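Local structure of Melibiose/raffinose/stachyose-binding protein MelE (4R6H) at residues N73-E76 / N77-V81; E161-D164 / D165-K168; L243-I246 / D247-T250; M330-P333 / A334-K337. The protein binds melibiose, raffinose and stachyose as the solute-binding component of the MelEDC-MsmX ABC transporter that imports these sugars. All blocks are in the same frame, centred on the assembly; numbering follows the deposited sequence. Where two conformers were deposited one is given.

Contact 1 of 4, residues N73-E76 / N77-V81; sequences NDYE and NMMRV
One face of the Y75 ring carries M79, one helical turn further on: its CG sits 4.0 Å from the ring centroid, 30° off the normal, a CH-pi contact made over the face. The closest side-chain pair is M79 CG to Y75 CE1 at 3.6 Å. M79 SD stands further off, obliquely above the same ring, in a Met-aromatic contact. The two side chains run side by side, the tyrosine CG lying anti to its own N (chi1 -168°), and the methionine bends at chi2 and chi3 beyond the touching CG. The ring of H95 meets Y75 nearly at right angles, Y102 and F92 touch both Y75 and M79, and Y75 OH is hydrogen-bonded to D93 O.

Two further flat groups, the N77 amide and the R80 guanidinium, meet on the exposed flank. R80 NH2 gives an almost straight bond of 3.0 Å to N77 OD1; the oxygen lies in the guanidinium plane, but the donor stands above the carbonyl plane of the amide. N77 O lies 3.9 Å above one face of the R80 guanidinium, offset toward its rim. E76, extended from the same flank, turns its OE2 to N381 ND2.

D74 meets M78 by apolar contact, CB to CE at 3.8 Å. Beneath them, M78 N, M79 N and R80 N bond to the carbonyls of D74, Y75 and E76. A water accepts from N77 N and donates to N73 O. These are the N-terminal turns of the helix 75-84, a Met-aromatic i to i+4 pair facing inward and E76, N77 and R80 on the exposed side.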
ATOM      1  N   ASN A  73      -9.345  -0.525  13.501  1.00 29.01           N
ATOM      2  CA  ASN A  73     -10.234   0.393  12.781  1.00 28.41           C
ATOM      3  C   ASN A  73     -10.463   1.716  13.491  1.00 28.41           C
ATOM      4  O   ASN A  73     -10.909   2.669  12.865  1.00 33.26           O
ATOM      5  CB  ASN A  73     -11.600  -0.280  12.503  1.00 33.14           C
ATOM      6  CG  ASN A  73     -11.515  -1.390  11.469  1.00 56.75           C
ATOM      7  OD1 ASN A  73     -10.677  -1.364  10.559  1.00 52.96           O
ATOM      8  ND2 ASN A  73     -12.400  -2.370  11.597  1.00 72.17           N
ATOM      9  N   ASP A  74     -10.164   1.773  14.786  1.00 27.06           N
ATOM     10  CA  ASP A  74     -10.319   2.999  15.580  1.00 24.96           C
ATOM     11  C   ASP A  74      -9.095   3.926  15.474  1.00 22.74           C
ATOM     12  O   ASP A  74      -9.125   5.022  16.013  1.00 21.34           O
ATOM     13  CB  ASP A  74     -10.560   2.691  17.064  1.00 30.59           C
ATOM     14  CG  ASP A  74     -11.894   2.013  17.310  1.00 65.83           C
ATOM     15  OD1 ASP A  74     -12.865   2.370  16.613  1.00 41.59           O
ATOM     16  OD2 ASP A  74     -11.967   1.129  18.194  1.00 43.64           O
ATOM     17  N   TYR A  75      -8.046   3.508  14.744  1.00 20.77           N
ATOM     18  CA  TYR A  75      -6.792   4.278  14.716  1.00 20.15           C
ATOM     19  C   TYR A  75      -6.987   5.734  14.318  1.00 20.28           C
ATOM     20  O   TYR A  75      -6.535   6.657  15.010  1.00 19.04           O
ATOM     21  CB  TYR A  75      -5.794   3.599  13.767  1.00 19.56           C
ATOM     22  CG  TYR A  75      -4.393   4.148  13.881  1.00 17.06           C
ATOM     23  CD1 TYR A  75      -4.006   5.273  13.182  1.00 16.62           C
ATOM     24  CD2 TYR A  75      -3.479   3.545  14.707  1.00 19.38           C
ATOM     25  CE1 TYR A  75      -2.749   5.809  13.338  1.00 18.18           C
ATOM     26  CE2 TYR A  75      -2.200   4.043  14.845  1.00 17.71           C
ATOM     27  CZ  TYR A  75      -1.824   5.158  14.151  1.00 16.06           C
ATOM     28  OH  TYR A  75      -0.540   5.676  14.282  1.00 18.79           O
ATOM     29  N   GLU A  76      -7.641   5.959  13.180  1.00 19.91           N
ATOM     30  CA  GLU A  76      -7.797   7.293  12.638  1.00 19.16           C
ATOM     31  C   GLU A  76      -8.578   8.204  13.592  1.00 19.12           C
ATOM     32  O   GLU A  76      -8.177   9.344  13.822  1.00 20.12           O
ATOM     33  CB  GLU A  76      -8.473   7.263  11.263  1.00 22.11           C
ATOM     34  CG  GLU A  76      -8.554   8.619  10.590  1.00 38.50           C
ATOM     35  CD  GLU A  76      -9.230   8.549   9.228  1.00 65.31           C
ATOM     36  OE1 GLU A  76      -9.132   7.495   8.569  1.00 42.58           O
ATOM     37  OE2 GLU A  76      -9.857   9.545   8.821  1.00 42.60           O
ATOM     38  N   ASN A  77      -9.689   7.701  14.109  1.00 21.09           N
ATOM     39  CA  ASN A  77     -10.493   8.470  15.051  1.00 23.44           C
ATOM     40  C   ASN A  77      -9.732   8.829  16.333  1.00 20.00           C
ATOM     41  O   ASN A  77      -9.758   9.958  16.810  1.00 21.81           O
ATOM     42  CB  ASN A  77     -11.768   7.685  15.394  1.00 24.90           C
ATOM     43  CG  ASN A  77     -12.794   7.672  14.251  1.00 34.14           C
ATOM     44  OD1 ASN A  77     -12.926   8.637  13.514  1.00 44.43           O
ATOM     45  ND2 ASN A  77     -13.530   6.555  14.117  1.00 35.06           N
ATOM     46  N   MET A  78      -9.008   7.869  16.883  1.00 19.79           N
ATOM     47  CA  MET A  78      -8.223   8.129  18.092  0.50 21.77           C
ATOM     48  C   MET A  78      -7.107   9.133  17.838  1.00 20.88           C
ATOM     49  O   MET A  78      -6.879  10.025  18.633  1.00 20.53           O
ATOM     50  CB  MET A  78      -7.662   6.821  18.645  0.50 23.65           C
ATOM     51  CG  MET A  78      -8.745   5.942  19.234  0.50 35.50           C
ATOM     52  SD  MET A  78      -8.090   4.371  19.785  0.50 30.45           S
ATOM     53  CE  MET A  78      -9.522   3.630  20.571  0.50 66.49           C
ATOM     54  N   MET A  79      -6.415   9.020  16.705  1.00 19.37           N
ATOM     55  CA  MET A  79      -5.348   9.977  16.423  1.00 19.37           C
ATOM     56  C   MET A  79      -5.866  11.359  16.133  1.00 19.55           C
ATOM     57  O   MET A  79      -5.218  12.345  16.471  1.00 21.13           O
ATOM     58  CB  MET A  79      -4.409   9.462  15.308  1.00 20.83           C
ATOM     59  CG  MET A  79      -3.539   8.293  15.761  1.00 20.67           C
ATOM     60  SD  MET A  79      -2.377   8.708  17.085  1.00 23.87           S
ATOM     61  CE  MET A  79      -1.422   9.991  16.274  1.00 29.35           C
ATOM     62  N   ARG A  80      -7.050  11.430  15.525  1.00 18.75           N
ATOM     63  CA  ARG A  80      -7.674  12.714  15.261  1.00 20.37           C
ATOM     64  C   ARG A  80      -7.945  13.444  16.575  1.00 19.63           C
ATOM     65  O   ARG A  80      -7.657  14.633  16.702  1.00 20.35           O
ATOM     66  CB  ARG A  80      -8.959  12.538  14.448  1.00 22.58           C
ATOM     67  CG  ARG A  80      -9.784  13.818  14.300  1.00 24.00           C
ATOM     68  CD  ARG A  80     -11.075  13.582  13.523  1.00 25.06           C
ATOM     69  NE  ARG A  80     -11.836  12.410  13.958  1.00 30.72           N
ATOM     70  CZ  ARG A  80     -12.654  12.305  15.011  1.00 42.94           C
ATOM     71  NH1 ARG A  80     -12.937  13.329  15.812  1.00 37.56           N
ATOM     72  NH2 ARG A  80     -13.238  11.130  15.235  1.00 42.38           N
ATOM     73  N   VAL A  81      -8.487  12.711  17.541  1.00 18.11           N
ATOM     74  CA  VAL A  81      -8.830  13.284  18.844  1.00 20.17           C
ATOM     75  C   VAL A  81      -7.529  13.633  19.559  1.00 21.15           C
ATOM     76  O   VAL A  81      -7.419  14.711  20.114  1.00 21.17           O
ATOM     77  CB  VAL A  81      -9.654  12.281  19.680  1.00 19.19           C
ATOM     78  CG1 VAL A  81      -9.733  12.744  21.117  1.00 22.86           C
ATOM     79  CG2 VAL A  81     -11.031  12.086  19.060  1.00 21.89           C
TER
HETATM   80  O   HOH W   1     -10.898   5.366  12.994  1.00 27.59           O

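Contact 2 of 4, residues E161-D164 / D165-K168; sequences ETMD and DFIK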
ATOM      1  N   GLU A 161       3.988  -4.825 -19.408  1.00 20.48           N
ATOM      2  CA  GLU A 161       4.538  -3.568 -18.935  1.00 20.36           C
ATOM      3  C   GLU A 161       3.609  -2.371 -19.205  1.00 20.16           C
ATOM      4  O   GLU A 161       3.897  -1.248 -18.743  1.00 19.64           O
ATOM      5  CB  GLU A 161       5.903  -3.296 -19.591  1.00 23.50           C
ATOM      6  CG  GLU A 161       6.910  -4.415 -19.290  1.00 29.59           C
ATOM      7  CD  GLU A 161       8.282  -4.231 -19.939  1.00 32.78           C
ATOM      8  OE1 GLU A 161       8.558  -3.185 -20.549  1.00 38.45           O
ATOM      9  OE2 GLU A 161       9.085  -5.176 -19.843  1.00 37.83           O
ATOM     10  N   THR A 162       2.557  -2.601 -19.982  1.00 18.15           N
ATOM     11  CA  THR A 162       1.599  -1.555 -20.332  1.00 18.20           C
ATOM     12  C   THR A 162       0.202  -2.109 -20.142  1.00 16.92           C
ATOM     13  O   THR A 162      -0.019  -3.335 -20.175  1.00 17.48           O
ATOM     14  CB  THR A 162       1.737  -1.090 -21.802  1.00 20.49           C
ATOM     15  OG1 THR A 162       1.225  -2.119 -22.684  1.00 20.86           O
ATOM     16  CG2 THR A 162       3.193  -0.743 -22.180  1.00 21.90           C
ATOM     17  N   MET A 163      -0.760  -1.205 -19.936  1.00 18.23           N
ATOM     18  CA  MET A 163      -2.162  -1.614 -19.835  1.00 16.89           C
ATOM     19  C   MET A 163      -2.638  -2.390 -21.063  1.00 17.22           C
ATOM     20  O   MET A 163      -3.314  -3.406 -20.945  1.00 18.16           O
ATOM     21  CB  MET A 163      -3.063  -0.419 -19.577  1.00 17.54           C
ATOM     22  CG  MET A 163      -4.514  -0.754 -19.465  1.00 18.67           C
ATOM     23  SD  MET A 163      -4.917  -1.662 -17.970  1.00 19.96           S
ATOM     24  CE  MET A 163      -5.242  -0.295 -16.833  1.00 23.06           C
ATOM     25  N   ASP A 164      -2.235  -1.914 -22.235  1.00 19.77           N
ATOM     26  CA  ASP A 164      -2.630  -2.594 -23.471  1.00 19.90           C
ATOM     27  C   ASP A 164      -2.063  -4.012 -23.553  1.00 17.46           C
ATOM     28  O   ASP A 164      -2.781  -4.944 -23.915  1.00 19.63           O
ATOM     29  CB  ASP A 164      -2.279  -1.762 -24.708  1.00 20.51           C
ATOM     30  CG  ASP A 164      -3.197  -0.540 -24.898  1.00 28.06           C
ATOM     31  OD1 ASP A 164      -4.292  -0.486 -24.290  1.00 27.32           O
ATOM     32  OD2 ASP A 164      -2.776   0.359 -25.671  1.00 29.70           O
ATOM     33  N   ASP A 165      -0.802  -4.168 -23.154  1.00 17.82           N
ATOM     34  CA  ASP A 165      -0.210  -5.502 -23.143  1.00 19.90           C
ATOM     35  C   ASP A 165      -0.824  -6.399 -22.067  1.00 18.05           C
ATOM     36  O   ASP A 165      -0.978  -7.611 -22.228  1.00 18.96           O
ATOM     37  CB  ASP A 165       1.289  -5.404 -22.991  1.00 19.85           C
ATOM     38  CG  ASP A 165       1.981  -4.993 -24.280  1.00 27.50           C
ATOM     39  OD1 ASP A 165       1.342  -5.042 -25.357  1.00 27.87           O
ATOM     40  OD2 ASP A 165       3.133  -4.584 -24.185  1.00 29.61           O
ATOM     41  N   PHE A 166      -1.232  -5.791 -20.946  1.00 16.82           N
ATOM     42  CA  PHE A 166      -1.928  -6.526 -19.891  1.00 19.08           C
ATOM     43  C   PHE A 166      -3.258  -7.104 -20.399  1.00 17.06           C
ATOM     44  O   PHE A 166      -3.553  -8.269 -20.264  1.00 18.57           O
ATOM     45  CB  PHE A 166      -2.105  -5.559 -18.686  1.00 17.85           C
ATOM     46  CG  PHE A 166      -2.832  -6.157 -17.490  1.00 17.20           C
ATOM     47  CD1 PHE A 166      -2.615  -7.452 -17.024  1.00 17.14           C
ATOM     48  CD2 PHE A 166      -3.751  -5.371 -16.807  1.00 17.67           C
ATOM     49  CE1 PHE A 166      -3.312  -7.952 -15.954  1.00 16.49           C
ATOM     50  CE2 PHE A 166      -4.420  -5.848 -15.706  1.00 17.82           C
ATOM     51  CZ  PHE A 166      -4.207  -7.148 -15.281  1.00 18.70           C
ATOM     52  N   ILE A 167      -4.079  -6.224 -20.970  1.00 17.42           N
ATOM     53  CA  ILE A 167      -5.381  -6.635 -21.486  1.00 21.19           C
ATOM     54  C   ILE A 167      -5.204  -7.709 -22.594  1.00 19.25           C
ATOM     55  O   ILE A 167      -5.934  -8.675 -22.610  1.00 20.82           O
ATOM     56  CB  ILE A 167      -6.173  -5.420 -21.993  1.00 20.77           C
ATOM     57  CG1 ILE A 167      -6.518  -4.520 -20.816  1.00 23.22           C
ATOM     58  CG2 ILE A 167      -7.405  -5.880 -22.773  1.00 27.68           C
ATOM     59  CD1 ILE A 167      -7.076  -3.205 -21.276  1.00 29.09           C
ATOM     60  N   LYS A 168      -4.195  -7.523 -23.442  1.00 19.21           N
ATOM     61  CA  LYS A 168      -3.908  -8.530 -24.473  1.00 19.74           C
ATOM     62  C   LYS A 168      -3.564  -9.890 -23.835  1.00 20.79           C
ATOM     63  O   LYS A 168      -4.102 -10.943 -24.232  1.00 21.34           O
ATOM     64  CB  LYS A 168      -2.790  -8.060 -25.372  1.00 22.64           C
ATOM     65  CG  LYS A 168      -2.504  -8.975 -26.559  1.00 23.78           C
ATOM     66  CD  LYS A 168      -1.578  -8.221 -27.514  1.00 32.51           C
ATOM     67  CE  LYS A 168      -0.867  -9.130 -28.487  1.00 57.25           C
ATOM     68  NZ  LYS A 168       0.063  -8.297 -29.302  1.00 42.83           N
TER
HETATM   69  O   HOH W   2       4.654  -5.272 -22.197  1.00 25.09           O
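T162 and D165 meet through a capping hydrogen bond: D165 N donates to T162 OG1 over 2.9 Å, with an angle of 161° at the hydrogen. The threonine hydroxyl is put there by a chi1 of 73°, which sets OG1 between the backbone N and the carbonyl carbon and lets it reach forward to the amide three residues on. The hydroxyl also lies against D165 CB, 3.3 Å from OG1. A valine in its place would probably leave D165 N without its capping acceptor and the first turn less firmly started.

The main-chain bonds follow in order. F166 N bonds to T162 O at 2.8 Å, I167 N to M163 O and K168 N to D164 O, the middle one nearly straight.

Solvent adds one bridge. A water accepts from E161 N and donates to D165 OD2, 2.6 Å away, tying the aspartate back to the residue ahead of the cap.

The apolar contacts lie on the buried side. M163 CG, anti to the backbone N (chi1 180°), lies 4.0 Å from I167 CD1. Beyond it the chain bends, and SD comes to the edge of the F166 ring, close to its plane, with CD2 as the nearest ring atom at 4.1 Å; this is a Met-aromatic contact made at the rim. Further out, F166 meets F184 and F267 edge-to-face, while M163, F166 and I167 all pack on the helix 229-240. Together these features make a classic threonine N-cap opening the amphipathic helix 163-177.

Contact 3 of 4, residues L243-I246 / D247-T250; sequences LINI and DAVT
N245 and D247 turn their flat ends steeply against each other, the amide and carboxylate planes 79° apart. N245 ND2 donates to D247 OD1 over 3.0 Å. The acceptor lies close to the amide plane, yet the amide reaches it from above the carboxylate plane, 38° out of it. Both side chains are turned back over the main chain to manage this: in N245 (chi1 42°) and in D247 alike, CG stands between the residue's own N and carbonyl carbon. The carboxylate oxygen consequently also lies 3.4 Å from N245 CB, tucked along the asparagine stem.

The other end of the amide has a stronger hold elsewhere, since N245 OD1 accepts from F186 N, just beyond the strand 182-185. V182 and W185 of that strand touch the same side chain, so the buried amide joins the loop to the strand 182-185 while its nitrogen, which has a further partner outside the turn, also reaches D247.

That turn is a type I beta turn from N245 to A248, in the loop between the helices 229-240 and 256-261. A248 N closes it on N245 O at 3.1 Å, approaching from well above the carbonyl plane. Cutting the N245 side chain back to an alanine is likely to leave D247 OD1 and F186 N without their amide partners and let the turn shift against the strand.

On the inner side, I244 sends CD1 to A248 CB, a light apolar touch at 4.2 Å, and packs outward on F184 and M238. A water joins the far side of the bend, donating to I246 O and accepting from V249 N. Beyond it, T250 N bonds to D247 O at 2.9 Å.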
ATOM      1  N   LEU A 243     -12.899 -11.109 -18.981  1.00 20.76           N
ATOM      2  CA  LEU A 243     -11.461 -11.148 -18.581  1.00 23.19           C
ATOM      3  C   LEU A 243     -11.315 -11.112 -17.069  1.00 23.40           C
ATOM      4  O   LEU A 243     -10.233 -11.356 -16.550  1.00 20.99           O
ATOM      5  CB  LEU A 243     -10.724 -10.004 -19.172  1.00 19.63           C
ATOM      6  CG  LEU A 243     -10.893  -9.869 -20.694  1.00 21.97           C
ATOM      7  CD1 LEU A 243     -10.138  -8.678 -21.247  1.00 21.84           C
ATOM      8  CD2 LEU A 243     -10.507 -11.169 -21.374  1.00 24.72           C
ATOM      9  N   ILE A 244     -12.389 -10.774 -16.372  1.00 19.75           N
ATOM     10  CA  ILE A 244     -12.475 -10.923 -14.926  1.00 18.66           C
ATOM     11  C   ILE A 244     -13.416 -12.075 -14.595  1.00 25.12           C
ATOM     12  O   ILE A 244     -14.107 -12.624 -15.483  1.00 25.16           O
ATOM     13  CB  ILE A 244     -12.795  -9.578 -14.201  1.00 20.51           C
ATOM     14  CG1 ILE A 244     -14.143  -9.013 -14.654  1.00 26.68           C
ATOM     15  CG2 ILE A 244     -11.675  -8.564 -14.422  1.00 20.84           C
ATOM     16  CD1 ILE A 244     -14.682  -7.928 -13.729  1.00 24.38           C
ATOM     17  N   ASN A 245     -13.402 -12.516 -13.350  1.00 20.35           N
ATOM     18  CA  ASN A 245     -14.287 -13.553 -12.937  1.00 20.36           C
ATOM     19  C   ASN A 245     -15.767 -13.151 -13.068  1.00 21.33           C
ATOM     20  O   ASN A 245     -16.170 -12.056 -12.695  1.00 23.41           O
ATOM     21  CB  ASN A 245     -13.993 -14.060 -11.519  1.00 21.02           C
ATOM     22  CG  ASN A 245     -13.680 -12.967 -10.499  1.00 18.73           C
ATOM     23  OD1 ASN A 245     -12.919 -12.046 -10.774  1.00 19.78           O
ATOM     24  ND2 ASN A 245     -14.209 -13.118  -9.301  1.00 19.74           N
ATOM     25  N   ILE A 246     -16.544 -14.097 -13.573  1.00 23.48           N
ATOM     26  CA  ILE A 246     -17.988 -13.921 -13.762  1.00 28.93           C
ATOM     27  C   ILE A 246     -18.708 -13.587 -12.466  1.00 23.26           C
ATOM     28  O   ILE A 246     -19.659 -12.799 -12.484  1.00 27.54           O
ATOM     29  CB  ILE A 246     -18.609 -15.181 -14.458  1.00 28.70           C
ATOM     30  CG1 ILE A 246     -20.050 -14.911 -14.930  1.00 32.81           C
ATOM     31  CG2 ILE A 246     -18.574 -16.393 -13.556  1.00 29.45           C
ATOM     32  CD1 ILE A 246     -20.162 -13.876 -16.030  1.00 38.59           C
ATOM     33  N   ASP A 247     -18.222 -14.134 -11.347  1.00 23.52           N
ATOM     34  CA  ASP A 247     -18.779 -13.940 -10.020  1.00 24.19           C
ATOM     35  C   ASP A 247     -18.119 -12.811  -9.236  1.00 23.27           C
ATOM     36  O   ASP A 247     -18.186 -12.803  -8.030  1.00 26.18           O
ATOM     37  CB  ASP A 247     -18.737 -15.241  -9.206  1.00 31.13           C
ATOM     38  CG  ASP A 247     -17.308 -15.655  -8.782  1.00 28.87           C
ATOM     39  OD1 ASP A 247     -16.349 -15.210  -9.433  1.00 25.78           O
ATOM     40  OD2 ASP A 247     -17.188 -16.424  -7.789  1.00 27.85           O
ATOM     41  N   ALA A 248     -17.500 -11.856  -9.930  1.00 22.36           N
ATOM     42  CA  ALA A 248     -16.770 -10.772  -9.239  1.00 23.37           C
ATOM     43  C   ALA A 248     -17.588 -10.085  -8.163  1.00 25.18           C
ATOM     44  O   ALA A 248     -17.089  -9.902  -7.043  1.00 26.45           O
ATOM     45  CB  ALA A 248     -16.203  -9.766 -10.215  1.00 26.03           C
ATOM     46  N   VAL A 249     -18.852  -9.767  -8.445  1.00 28.47           N
ATOM     47  CA  VAL A 249     -19.720  -9.127  -7.454  1.00 32.87           C
ATOM     48  C   VAL A 249     -19.920  -9.920  -6.149  1.00 29.90           C
ATOM     49  O   VAL A 249     -20.154  -9.334  -5.109  1.00 31.67           O
ATOM     50  CB  VAL A 249     -21.111  -8.784  -8.106  1.00 34.48           C
ATOM     51  CG1 VAL A 249     -22.234  -8.665  -7.082  1.00 36.52           C
ATOM     52  CG2 VAL A 249     -20.996  -7.502  -8.909  1.00 55.47           C
ATOM     53  N   THR A 250     -19.829 -11.244  -6.190  1.00 23.62           N
ATOM     54  CA  THR A 250     -20.018 -12.064  -4.999  1.00 25.16           C
ATOM     55  C   THR A 250     -18.760 -12.775  -4.488  1.00 23.13           C
ATOM     56  O   THR A 250     -18.791 -13.407  -3.431  1.00 28.52           O
ATOM     57  CB  THR A 250     -21.085 -13.165  -5.221  1.00 30.63           C
ATOM     58  OG1 THR A 250     -20.789 -13.880  -6.415  1.00 29.14           O
ATOM     59  CG2 THR A 250     -22.475 -12.564  -5.361  1.00 32.50           C
TER
HETATM   60  O   HOH W   3     -20.292 -10.433 -10.857  1.00 35.60           O

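Contact 4 of 4, residues M330-P333 / A334-K337; sequences MARP and ANAK
R332 and N335 lie side by side and point the same way, the nitrogen ND2 of N335 resting 3.9 Å from R332 CB and equally far from CD. Their flat ends are tilted 28° apart, and a water spans them: it accepts from R332 NH1 at 2.9 Å and from N335 ND2 at 3.0 Å, lying in the guanidinium plane at its edge. The asparagine CG lies anti to its carbonyl carbon (chi1 -62°), which carries the amide back alongside the arginine stem.

Behind the side chains, A336 N reaches R332 O at 2.8 Å in an almost straight bond, and K337 N binds P333 O. The methyl of A336 nestles against the end of the preceding helix, CB 3.5 Å from M330 O.

A second shell fixes these groups. N335 ND2 is also hydrogen-bonded to F329 O, R332 NH2 forms a salt bridge to E60 on the helix 44-60, and K337 NZ pairs with E341 one turn onward. M330 packs on F50 and L53 of that same helix 44-60, while Y136 touches M330, A331 and A336.

R332 stands at the N-cap position and P333 occupies the first turn, where lacking an N-H costs no helical bond. It is a tight helix-to-helix junction at R332, where the helix 333-343 starts close after the preceding helix.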
ATOM      1  N   MET A 330      15.072  -0.000  16.924  1.00 17.07           N
ATOM      2  CA  MET A 330      14.362  -0.677  15.831  1.00 17.94           C
ATOM      3  C   MET A 330      15.159  -0.698  14.511  1.00 19.68           C
ATOM      4  O   MET A 330      15.039  -1.655  13.720  1.00 17.88           O
ATOM      5  CB  MET A 330      12.999  -0.016  15.616  1.00 16.81           C
ATOM      6  CG  MET A 330      12.007  -0.303  16.729  1.00 18.74           C
ATOM      7  SD  MET A 330      11.514  -2.005  16.970  1.00 19.58           S
ATOM      8  CE  MET A 330      10.551  -2.321  15.485  1.00 21.42           C
ATOM      9  N   ALA A 331      15.997   0.324  14.317  1.00 18.86           N
ATOM     10  CA  ALA A 331      16.800   0.492  13.100  1.00 17.15           C
ATOM     11  C   ALA A 331      18.067  -0.354  13.084  1.00 19.72           C
ATOM     12  O   ALA A 331      18.712  -0.469  12.033  1.00 21.52           O
ATOM     13  CB  ALA A 331      17.165   1.956  12.900  1.00 18.43           C
ATOM     14  N   ARG A 332      18.455  -0.915  14.211  1.00 19.07           N
ATOM     15  CA  ARG A 332      19.618  -1.840  14.224  1.00 17.75           C
ATOM     16  C   ARG A 332      19.317  -2.966  13.208  1.00 18.49           C
ATOM     17  O   ARG A 332      18.220  -3.508  13.202  1.00 20.50           O
ATOM     18  CB  ARG A 332      19.822  -2.426  15.605  1.00 21.85           C
ATOM     19  CG  ARG A 332      20.212  -1.405  16.645  1.00 21.70           C
ATOM     20  CD  ARG A 332      20.404  -2.137  17.964  1.00 22.93           C
ATOM     21  NE  ARG A 332      20.649  -1.182  19.029  1.00 25.18           N
ATOM     22  CZ  ARG A 332      20.593  -1.458  20.325  1.00 25.28           C
ATOM     23  NH1 ARG A 332      20.344  -2.672  20.749  1.00 25.32           N
ATOM     24  NH2 ARG A 332      20.874  -0.491  21.206  1.00 30.13           N
ATOM     25  N   PRO A 333      20.297  -3.355  12.387  1.00 21.32           N
ATOM     26  CA  PRO A 333      19.972  -4.289  11.303  1.00 19.52           C
ATOM     27  C   PRO A 333      19.286  -5.602  11.708  1.00 18.65           C
ATOM     28  O   PRO A 333      18.348  -6.026  11.046  1.00 20.76           O
ATOM     29  CB  PRO A 333      21.339  -4.587  10.674  1.00 22.31           C
ATOM     30  CG  PRO A 333      22.167  -3.385  10.993  1.00 30.94           C
ATOM     31  CD  PRO A 333      21.667  -2.832  12.304  1.00 22.02           C
ATOM     32  N   ALA A 334      19.696  -6.254  12.784  1.00 21.47           N
ATOM     33  CA  ALA A 334      19.046  -7.492  13.154  1.00 20.80           C
ATOM     34  C   ALA A 334      17.607  -7.261  13.517  1.00 21.14           C
ATOM     35  O   ALA A 334      16.735  -8.059  13.158  1.00 23.51           O
ATOM     36  CB  ALA A 334      19.747  -8.193  14.309  1.00 23.97           C
ATOM     37  N   ASN A 335      17.341  -6.161  14.245  1.00 20.61           N
ATOM     38  CA  ASN A 335      15.963  -5.833  14.603  1.00 19.61           C
ATOM     39  C   ASN A 335      15.110  -5.417  13.396  1.00 17.69           C
ATOM     40  O   ASN A 335      13.946  -5.830  13.261  1.00 19.51           O
ATOM     41  CB  ASN A 335      15.931  -4.747  15.666  1.00 18.81           C
ATOM     42  CG  ASN A 335      16.597  -5.191  16.967  1.00 20.81           C
ATOM     43  OD1 ASN A 335      16.620  -6.375  17.272  1.00 21.96           O
ATOM     44  ND2 ASN A 335      17.103  -4.250  17.736  1.00 20.59           N
ATOM     45  N   ALA A 336      15.684  -4.619  12.529  1.00 17.55           N
ATOM     46  CA  ALA A 336      14.956  -4.172  11.335  1.00 16.73           C
ATOM     47  C   ALA A 336      14.653  -5.333  10.431  1.00 18.84           C
ATOM     48  O   ALA A 336      13.569  -5.396   9.852  1.00 16.31           O
ATOM     49  CB  ALA A 336      15.728  -3.106  10.595  1.00 17.37           C
ATOM     50  N   LYS A 337      15.569  -6.290  10.344  1.00 16.83           N
ATOM     51  CA  LYS A 337      15.331  -7.481   9.517  1.00 16.91           C
ATOM     52  C   LYS A 337      14.190  -8.315  10.082  1.00 19.59           C
ATOM     53  O   LYS A 337      13.260  -8.736   9.367  1.00 18.59           O
ATOM     54  CB  LYS A 337      16.625  -8.312   9.405  1.00 17.65           C
ATOM     55  CG  LYS A 337      16.526  -9.564   8.543  1.00 19.51           C
ATOM     56  CD  LYS A 337      17.891 -10.234   8.485  1.00 21.57           C
ATOM     57  CE  LYS A 337      17.928 -11.423   7.547  1.00 24.31           C
ATOM     58  NZ  LYS A 337      17.173 -12.590   8.055  1.00 25.70           N
TER
HETATM   59  O   HOH W   4      19.347  -5.119  19.503  1.00 27.19           O

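Contacts 2 and 3 are the pair that meet: I167 CG2 packs on L243 CD1 at 4.2 Å, although their centres are 20 Å apart. Both also rest on the helix 229-240, through M163, F166 and I167 in one and I244 in the other, and F184 touches F166 and I244 alike. Contacts 1 and 4 do not touch; their nearest atoms are about 14 Å apart. Contact 4 lies across the chain's centre from contacts 2 and 3, with centres 39 and 42 Å away, and contact 1 is likewise opposite contact 2. The spread suits an open, two-lobed solute-binding protein; no bound sugar marks a pocket near any of them.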